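Folylpolyglutamate synthase protein FOLC (Mycobacterium tuberculosis, PDB 2VOS) probably catalyses ATP-dependent addition of L-glutamate to dihydropteroate, forming dihydrofolate, and then successive glutamates to tetrahydrofolates, using magnesium. Local coordinates at residues Y64-I69 with N185-P190; V401-N406 with V430-N435. All coordinates share one frame; numbering follows the deposited sequence.

Contact 1: Y64-I69 with N185-P190; sequences YPSIHI and NVINAP
In the P-loop NTPase-like middle domain of this Mur ligase relative, the loop 185-190 runs along the start of strand 66-70 before it becomes the neighbouring parallel strand 191-194. Regular pairing, His68 with Val191, begins just past this contact, so side chains and two waters join the segments.

The aromatic interaction is a CH-pi contact. The His68 ring, with CG anti to the backbone N (chi1 -162°), presents one face to Ile187, whose CD1 stands 3.6 Å from the ring centroid and 13° off its normal. Ile187 reaches there by holding CG1 in the crowded position between backbone N and carbonyl carbon and then extending fully. Asn185 comes to the ring edge instead, its OD1 3.8 Å from His68 CE1, while its ND2 is bonded to the carbonyls of Arg180 and Gly218.

Apolar packing continues on the same side of the strand. The CD1 of Ile187 also touches Ser66 CB at 3.7 Å, and Ala189 CB lies 3.5 Å from His68 CB. Just before the strand, Pro65 CB meets Pro190 CG at 4.1 Å.

Polar links are indirect. One water, in the plane of the imidazole, joins His68 ND1, 2.9 Å away, to the N-H of Ala189, from which it accepts. Another donates to Ile187 O and weakly accepts from Ser66 N. Beside them Ser66 O is buried without a partner: Pro190 CD sits 3.1 Å from it, and proline offers no N-H.

With ND1 on the water and NE2 bonded to Thr184 OG1, both ring nitrogens are hydrogen-bonded at the edge, which would restrain the ring's turn about CB-CG while one face stays against Ile187 CD1.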
ATOM      1  N   TYR A  64      -3.309 -16.113  16.404  1.00 31.66           N
ATOM      2  CA  TYR A  64      -3.943 -14.830  16.667  1.00 30.78           C
ATOM      3  C   TYR A  64      -4.886 -14.684  15.511  1.00 30.30           C
ATOM      4  O   TYR A  64      -4.705 -15.297  14.460  1.00 31.65           O
ATOM      5  CB  TYR A  64      -2.903 -13.669  16.653  1.00 29.51           C
ATOM      6  CG  TYR A  64      -1.799 -13.918  15.612  1.00 27.52           C
ATOM      7  CD1 TYR A  64      -1.995 -13.660  14.255  1.00 27.45           C
ATOM      8  CD2 TYR A  64      -0.595 -14.434  16.008  1.00 26.29           C
ATOM      9  CE1 TYR A  64      -1.003 -13.942  13.306  1.00 26.84           C
ATOM     10  CE2 TYR A  64       0.430 -14.705  15.082  1.00 27.77           C
ATOM     11  CZ  TYR A  64       0.209 -14.485  13.763  1.00 27.45           C
ATOM     12  OH  TYR A  64       1.249 -14.743  12.934  1.00 29.86           O
ATOM     13  N   PRO A  65      -5.918 -13.876  15.682  1.00 30.24           N
ATOM     14  CA  PRO A  65      -6.845 -13.570  14.581  1.00 30.03           C
ATOM     15  C   PRO A  65      -6.255 -12.459  13.729  1.00 30.87           C
ATOM     16  O   PRO A  65      -5.415 -11.690  14.259  1.00 30.84           O
ATOM     17  CB  PRO A  65      -8.081 -13.028  15.319  1.00 28.95           C
ATOM     18  CG  PRO A  65      -7.482 -12.329  16.496  1.00 28.78           C
ATOM     19  CD  PRO A  65      -6.327 -13.270  16.961  1.00 28.67           C
ATOM     20  N   SER A  66      -6.635 -12.386  12.453  1.00 30.50           N
ATOM     21  CA  SER A  66      -6.093 -11.392  11.519  1.00 30.73           C
ATOM     22  C   SER A  66      -7.206 -10.654  10.815  1.00 30.64           C
ATOM     23  O   SER A  66      -8.317 -11.173  10.632  1.00 29.76           O
ATOM     24  CB  SER A  66      -5.280 -12.065  10.369  1.00 32.10           C
ATOM     25  OG  SER A  66      -4.054 -12.684  10.815  1.00 31.38           O
ATOM     26  N   ILE A  67      -6.882  -9.463  10.343  1.00 29.04           N
ATOM     27  CA  ILE A  67      -7.718  -8.767   9.401  1.00 27.83           C
ATOM     28  C   ILE A  67      -6.872  -8.676   8.127  1.00 28.02           C
ATOM     29  O   ILE A  67      -5.710  -8.210   8.167  1.00 27.78           O
ATOM     30  CB  ILE A  67      -8.010  -7.319   9.935  1.00 27.85           C
ATOM     31  CG1 ILE A  67      -8.770  -7.393  11.276  1.00 29.95           C
ATOM     32  CG2 ILE A  67      -8.742  -6.449   8.890  1.00 25.92           C
ATOM     33  CD1 ILE A  67      -8.688  -6.048  12.060  1.00 30.21           C
ATOM     34  N   HIS A  68      -7.443  -9.140   7.025  1.00 27.51           N
ATOM     35  CA  HIS A  68      -6.719  -9.552   5.843  1.00 28.05           C
ATOM     36  C   HIS A  68      -7.166  -8.648   4.715  1.00 27.24           C
ATOM     37  O   HIS A  68      -8.355  -8.499   4.445  1.00 28.49           O
ATOM     38  CB  HIS A  68      -7.009 -11.035   5.549  1.00 27.75           C
ATOM     39  CG  HIS A  68      -6.010 -11.684   4.632  1.00 30.81           C
ATOM     40  ND1 HIS A  68      -6.151 -12.975   4.167  1.00 29.18           N
ATOM     41  CD2 HIS A  68      -4.839 -11.227   4.124  1.00 28.00           C
ATOM     42  CE1 HIS A  68      -5.113 -13.282   3.405  1.00 32.90           C
ATOM     43  NE2 HIS A  68      -4.296 -12.240   3.371  1.00 28.03           N
ATOM     44  N   ILE A  69      -6.221  -8.004   4.035  1.00 25.83           N
ATOM     45  CA  ILE A  69      -6.589  -6.934   3.134  1.00 24.48           C
ATOM     46  C   ILE A  69      -6.076  -7.153   1.700  1.00 25.93           C
ATOM     47  O   ILE A  69      -4.858  -7.347   1.487  1.00 26.28           O
ATOM     48  CB  ILE A  69      -6.028  -5.549   3.681  1.00 25.14           C
ATOM     49  CG1 ILE A  69      -6.623  -5.254   5.089  1.00 24.24           C
ATOM     50  CG2 ILE A  69      -6.268  -4.435   2.710  1.00 22.69           C
ATOM     51  CD1 ILE A  69      -5.697  -4.318   5.944  1.00 22.93           C
ATOM     52  N   ASN A 185      -2.187 -16.159   2.294  1.00 38.74           N
ATOM     53  CA  ASN A 185      -3.539 -16.732   2.321  1.00 39.39           C
ATOM     54  C   ASN A 185      -3.579 -18.093   3.059  1.00 40.01           C
ATOM     55  O   ASN A 185      -4.159 -19.041   2.579  1.00 40.45           O
ATOM     56  CB  ASN A 185      -4.113 -16.836   0.911  1.00 38.03           C
ATOM     57  CG  ASN A 185      -5.629 -16.998   0.910  1.00 43.23           C
ATOM     58  OD1 ASN A 185      -6.300 -16.518   1.826  1.00 43.79           O
ATOM     59  ND2 ASN A 185      -6.170 -17.653  -0.112  1.00 40.14           N
ATOM     60  N   VAL A 186      -2.984 -18.163   4.235  1.00 40.64           N
ATOM     61  CA  VAL A 186      -2.967 -19.363   5.034  1.00 41.19           C
ATOM     62  C   VAL A 186      -3.492 -19.019   6.430  1.00 42.44           C
ATOM     63  O   VAL A 186      -3.162 -19.716   7.399  1.00 43.12           O
ATOM     64  CB  VAL A 186      -1.486 -19.911   5.189  1.00 41.22           C
ATOM     65  CG1 VAL A 186      -1.070 -20.553   3.916  1.00 38.77           C
ATOM     66  CG2 VAL A 186      -0.495 -18.766   5.543  1.00 43.91           C
ATOM     67  N   ILE A 187      -4.282 -17.936   6.543  1.00 43.11           N
ATOM     68  CA  ILE A 187      -4.723 -17.450   7.842  1.00 42.52           C
ATOM     69  C   ILE A 187      -6.229 -17.551   8.173  1.00 44.42           C
ATOM     70  O   ILE A 187      -6.597 -17.413   9.395  1.00 44.64           O
ATOM     71  CB  ILE A 187      -4.283 -16.021   8.084  1.00 42.12           C
ATOM     72  CG1 ILE A 187      -4.675 -15.102   6.912  1.00 40.28           C
ATOM     73  CG2 ILE A 187      -2.795 -16.026   8.279  1.00 41.55           C
ATOM     74  CD1 ILE A 187      -4.269 -13.586   7.165  1.00 38.79           C
ATOM     75  N   ASN A 188      -7.081 -17.785   7.144  1.00 42.67           N
ATOM     76  CA  ASN A 188      -8.502 -17.984   7.377  1.00 44.03           C
ATOM     77  C   ASN A 188      -9.035 -16.772   8.161  1.00 43.70           C
ATOM     78  O   ASN A 188      -9.703 -16.937   9.155  1.00 44.18           O
ATOM     79  CB  ASN A 188      -8.689 -19.292   8.167  1.00 44.61           C
ATOM     80  CG  ASN A 188     -10.135 -19.763   8.234  1.00 51.76           C
ATOM     81  OD1 ASN A 188     -10.957 -19.460   7.364  1.00 59.17           O
ATOM     82  ND2 ASN A 188     -10.448 -20.534   9.267  1.00 55.56           N
ATOM     83  N   ALA A 189      -8.757 -15.552   7.703  1.00 42.03           N
ATOM     84  CA  ALA A 189      -9.036 -14.380   8.499  1.00 40.45           C
ATOM     85  C   ALA A 189     -10.530 -14.214   8.800  1.00 41.42           C
ATOM     86  O   ALA A 189     -11.377 -14.390   7.898  1.00 40.25           O
ATOM     87  CB  ALA A 189      -8.495 -13.162   7.828  1.00 40.02           C
ATOM     88  N   PRO A 190     -10.855 -13.837  10.056  1.00 41.34           N
ATOM     89  CA  PRO A 190     -12.294 -13.604  10.365  1.00 42.43           C
ATOM     90  C   PRO A 190     -12.837 -12.301   9.696  1.00 42.65           C
ATOM     91  O   PRO A 190     -14.062 -12.104   9.601  1.00 42.66           O
ATOM     92  CB  PRO A 190     -12.318 -13.486  11.889  1.00 41.72           C
ATOM     93  CG  PRO A 190     -10.864 -13.104  12.283  1.00 42.65           C
ATOM     94  CD  PRO A 190      -9.976 -13.727  11.250  1.00 40.90           C
TER
HETATM   95  O   HOH W   1      -6.975 -15.247  11.342  1.00 36.75           O
HETATM   96  O   HOH W   2      -8.049 -15.014   4.898  1.00 28.76           O

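Contact 2: V401-N406 with V430-N435; sequences VVVTHN and VRTAEN
A beta-alpha-beta crossover, strand 400-403, helix 414-425, strand 430-432, brings these segments side by side at the edge of the sheet in the Mur ligase glutamate ligase domain. Three backbone hydrogen bonds make the ladder. Arg431 N donates to Val401 O at 2.8 Å, almost along the C=O axis; Val403 N donates to Arg431 O, and Ala433 N returns to Val403 O.

Side chains sort by face. Val401 and Val430 run alongside each other, with CG1 of the first 4.1 Å from CG2 of the second; on that face Val403 CG2 meets Thr432 CG2 at 3.8 Å, and helix 414-425 covers the latter two through Ala418. On the other face Val402 CG1 touches Ala433 CB at 4.1 Å, both against Ala439 of helix 436-451, while Arg431 runs outward in an extended chain.

Beyond the strands, Asn435 is the N-cap of that helix, its OD1 bonded to Asp438 N. Past the last ladder bond, Thr404, with OG1 anti to its backbone N, takes over: OG1 donates to Ala433 O at 2.7 Å, approaching from 50° above the carbonyl plane.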
ATOM      1  N   VAL A 401       7.290  17.643 -16.737  1.00 42.63           N
ATOM      2  CA  VAL A 401       7.725  16.457 -16.049  1.00 42.73           C
ATOM      3  C   VAL A 401       9.211  16.210 -16.331  1.00 43.55           C
ATOM      4  O   VAL A 401       9.701  16.497 -17.440  1.00 43.67           O
ATOM      5  CB  VAL A 401       6.789  15.297 -16.436  1.00 44.03           C
ATOM      6  CG1 VAL A 401       6.866  15.008 -17.989  1.00 42.87           C
ATOM      7  CG2 VAL A 401       7.047  14.078 -15.585  1.00 45.91           C
ATOM      8  N   VAL A 402       9.940  15.740 -15.316  1.00 42.28           N
ATOM      9  CA  VAL A 402      11.320  15.266 -15.492  1.00 42.14           C
ATOM     10  C   VAL A 402      11.257  13.762 -15.322  1.00 42.65           C
ATOM     11  O   VAL A 402      10.880  13.286 -14.249  1.00 44.19           O
ATOM     12  CB  VAL A 402      12.241  15.827 -14.366  1.00 41.94           C
ATOM     13  CG1 VAL A 402      13.723  15.457 -14.650  1.00 40.90           C
ATOM     14  CG2 VAL A 402      12.057  17.359 -14.252  1.00 38.81           C
ATOM     15  N   VAL A 403      11.602  13.015 -16.363  1.00 43.38           N
ATOM     16  CA  VAL A 403      11.572  11.557 -16.310  1.00 42.77           C
ATOM     17  C   VAL A 403      12.954  11.032 -16.018  1.00 43.38           C
ATOM     18  O   VAL A 403      13.958  11.594 -16.462  1.00 42.28           O
ATOM     19  CB  VAL A 403      11.033  10.939 -17.622  1.00 43.60           C
ATOM     20  CG1 VAL A 403       9.595  11.383 -17.883  1.00 42.84           C
ATOM     21  CG2 VAL A 403      11.862  11.353 -18.775  1.00 41.65           C
ATOM     22  N   THR A 404      13.021   9.968 -15.224  1.00 44.08           N
ATOM     23  CA  THR A 404      14.285   9.442 -14.788  1.00 44.29           C
ATOM     24  C   THR A 404      14.139   7.943 -14.510  1.00 44.56           C
ATOM     25  O   THR A 404      13.198   7.303 -14.988  1.00 44.38           O
ATOM     26  CB  THR A 404      14.844  10.277 -13.561  1.00 44.88           C
ATOM     27  OG1 THR A 404      16.171   9.845 -13.248  1.00 44.59           O
ATOM     28  CG2 THR A 404      13.984  10.130 -12.327  1.00 43.42           C
ATOM     29  N   HIS A 405      15.097   7.381 -13.776  1.00 45.64           N
ATOM     30  CA  HIS A 405      15.182   5.936 -13.494  1.00 46.22           C
ATOM     31  C   HIS A 405      15.379   5.861 -11.987  1.00 45.72           C
ATOM     32  O   HIS A 405      16.309   6.488 -11.481  1.00 46.40           O
ATOM     33  CB  HIS A 405      16.424   5.360 -14.190  1.00 46.19           C
ATOM     34  CG  HIS A 405      16.532   3.869 -14.129  1.00 48.16           C
ATOM     35  ND1 HIS A 405      16.743   3.182 -12.948  1.00 48.77           N
ATOM     36  CD2 HIS A 405      16.472   2.930 -15.108  1.00 47.84           C
ATOM     37  CE1 HIS A 405      16.789   1.884 -13.198  1.00 47.61           C
ATOM     38  NE2 HIS A 405      16.643   1.705 -14.505  1.00 50.50           N
ATOM     39  N   ASN A 406      14.550   5.105 -11.277  1.00 45.15           N
ATOM     40  CA  ASN A 406      14.593   5.115  -9.814  1.00 45.22           C
ATOM     41  C   ASN A 406      15.575   4.103  -9.232  1.00 45.28           C
ATOM     42  O   ASN A 406      15.594   3.891  -8.000  1.00 44.91           O
ATOM     43  CB  ASN A 406      13.224   4.838  -9.249  1.00 43.53           C
ATOM     44  CG  ASN A 406      12.652   3.466  -9.713  1.00 45.50           C
ATOM     45  OD1 ASN A 406      13.385   2.564 -10.141  1.00 43.23           O
ATOM     46  ND2 ASN A 406      11.328   3.325  -9.610  1.00 43.10           N
ATOM     47  N   VAL A 430       8.778  18.084 -21.339  1.00 46.01           N
ATOM     48  CA  VAL A 430       9.455  16.895 -20.849  1.00 46.78           C
ATOM     49  C   VAL A 430      10.956  17.116 -20.722  1.00 46.91           C
ATOM     50  O   VAL A 430      11.590  17.646 -21.622  1.00 46.27           O
ATOM     51  CB  VAL A 430       9.215  15.654 -21.770  1.00 47.32           C
ATOM     52  CG1 VAL A 430       9.915  14.390 -21.154  1.00 45.76           C
ATOM     53  CG2 VAL A 430       7.701  15.434 -22.016  1.00 48.06           C
ATOM     54  N   ARG A 431      11.529  16.713 -19.604  1.00 45.51           N
ATOM     55  CA  ARG A 431      12.978  16.727 -19.474  1.00 45.90           C
ATOM     56  C   ARG A 431      13.432  15.385 -18.942  1.00 44.81           C
ATOM     57  O   ARG A 431      12.611  14.609 -18.413  1.00 45.14           O
ATOM     58  CB  ARG A 431      13.401  17.898 -18.587  1.00 46.20           C
ATOM     59  CG  ARG A 431      13.265  19.206 -19.384  1.00 51.72           C
ATOM     60  CD  ARG A 431      13.735  20.427 -18.574  1.00 61.12           C
ATOM     61  NE  ARG A 431      13.666  21.716 -19.296  1.00 66.50           N
ATOM     62  CZ  ARG A 431      12.542  22.262 -19.783  1.00 69.86           C
ATOM     63  NH1 ARG A 431      11.357  21.632 -19.683  1.00 70.72           N
ATOM     64  NH2 ARG A 431      12.595  23.443 -20.379  1.00 68.97           N
ATOM     65  N   THR A 432      14.719  15.092 -19.059  1.00 44.50           N
ATOM     66  CA  THR A 432      15.241  13.809 -18.597  1.00 44.71           C
ATOM     67  C   THR A 432      16.392  14.022 -17.628  1.00 45.60           C
ATOM     68  O   THR A 432      17.058  15.055 -17.655  1.00 45.41           O
ATOM     69  CB  THR A 432      15.784  12.946 -19.787  1.00 44.77           C
ATOM     70  OG1 THR A 432      16.887  13.617 -20.362  1.00 45.46           O
ATOM     71  CG2 THR A 432      14.721  12.637 -20.851  1.00 40.42           C
ATOM     72  N   ALA A 433      16.648  13.050 -16.773  1.00 45.28           N
ATOM     73  CA  ALA A 433      17.814  13.123 -15.892  1.00 46.34           C
ATOM     74  C   ALA A 433      18.228  11.679 -15.613  1.00 47.44           C
ATOM     75  O   ALA A 433      17.367  10.805 -15.492  1.00 46.29           O
ATOM     76  CB  ALA A 433      17.472  13.864 -14.565  1.00 46.54           C
ATOM     77  N   GLU A 434      19.536  11.447 -15.487  1.00 48.72           N
ATOM     78  CA  GLU A 434      20.075  10.094 -15.382  1.00 49.93           C
ATOM     79  C   GLU A 434      19.673   9.412 -14.091  1.00 49.69           C
ATOM     80  O   GLU A 434      19.586   8.165 -14.038  1.00 50.86           O
ATOM     81  CB  GLU A 434      21.603  10.092 -15.502  1.00 51.22           C
ATOM     82  CG  GLU A 434      22.145  10.615 -16.865  1.00 57.46           C
ATOM     83  CD  GLU A 434      23.677  10.435 -17.010  1.00 66.07           C
ATOM     84  OE1 GLU A 434      24.273   9.595 -16.280  1.00 69.54           O
ATOM     85  OE2 GLU A 434      24.296  11.133 -17.855  1.00 68.30           O
ATOM     86  N   ASN A 435      19.459  10.193 -13.028  1.00 47.62           N
ATOM     87  CA  ASN A 435      19.096   9.596 -11.755  1.00 46.83           C
ATOM     88  C   ASN A 435      18.219  10.559 -10.949  1.00 46.54           C
ATOM     89  O   ASN A 435      18.039  11.747 -11.305  1.00 45.23           O
ATOM     90  CB  ASN A 435      20.349   9.203 -10.960  1.00 48.10           C
ATOM     91  CG  ASN A 435      21.223  10.393 -10.640  1.00 46.13           C
ATOM     92  OD1 ASN A 435      20.754  11.369 -10.054  1.00 46.90           O
ATOM     93  ND2 ASN A 435      22.475  10.335 -11.046  1.00 46.49           N
TER

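Contacts 1 and 2 belong to different domains and share no element; their centres lie 41 Å apart, on opposite sides of the centre of the chain. Both are partly buried. Contact 1 involves strand 66-70, inside the middle-domain sheet, and none of its touching residues is exposed, though some of the loop residues are partly so; contact 2 forms at an outermost strand and includes three exposed residues. Chemistry follows place. Segments 401-406 and 430-435 are zipped by direct backbone bonds, with Val402 and Val403 packed against helices on the two faces. Segments 64-69 and 185-190 meet where one partner is still loop, so a CH-pi contact and two bridging waters link them instead.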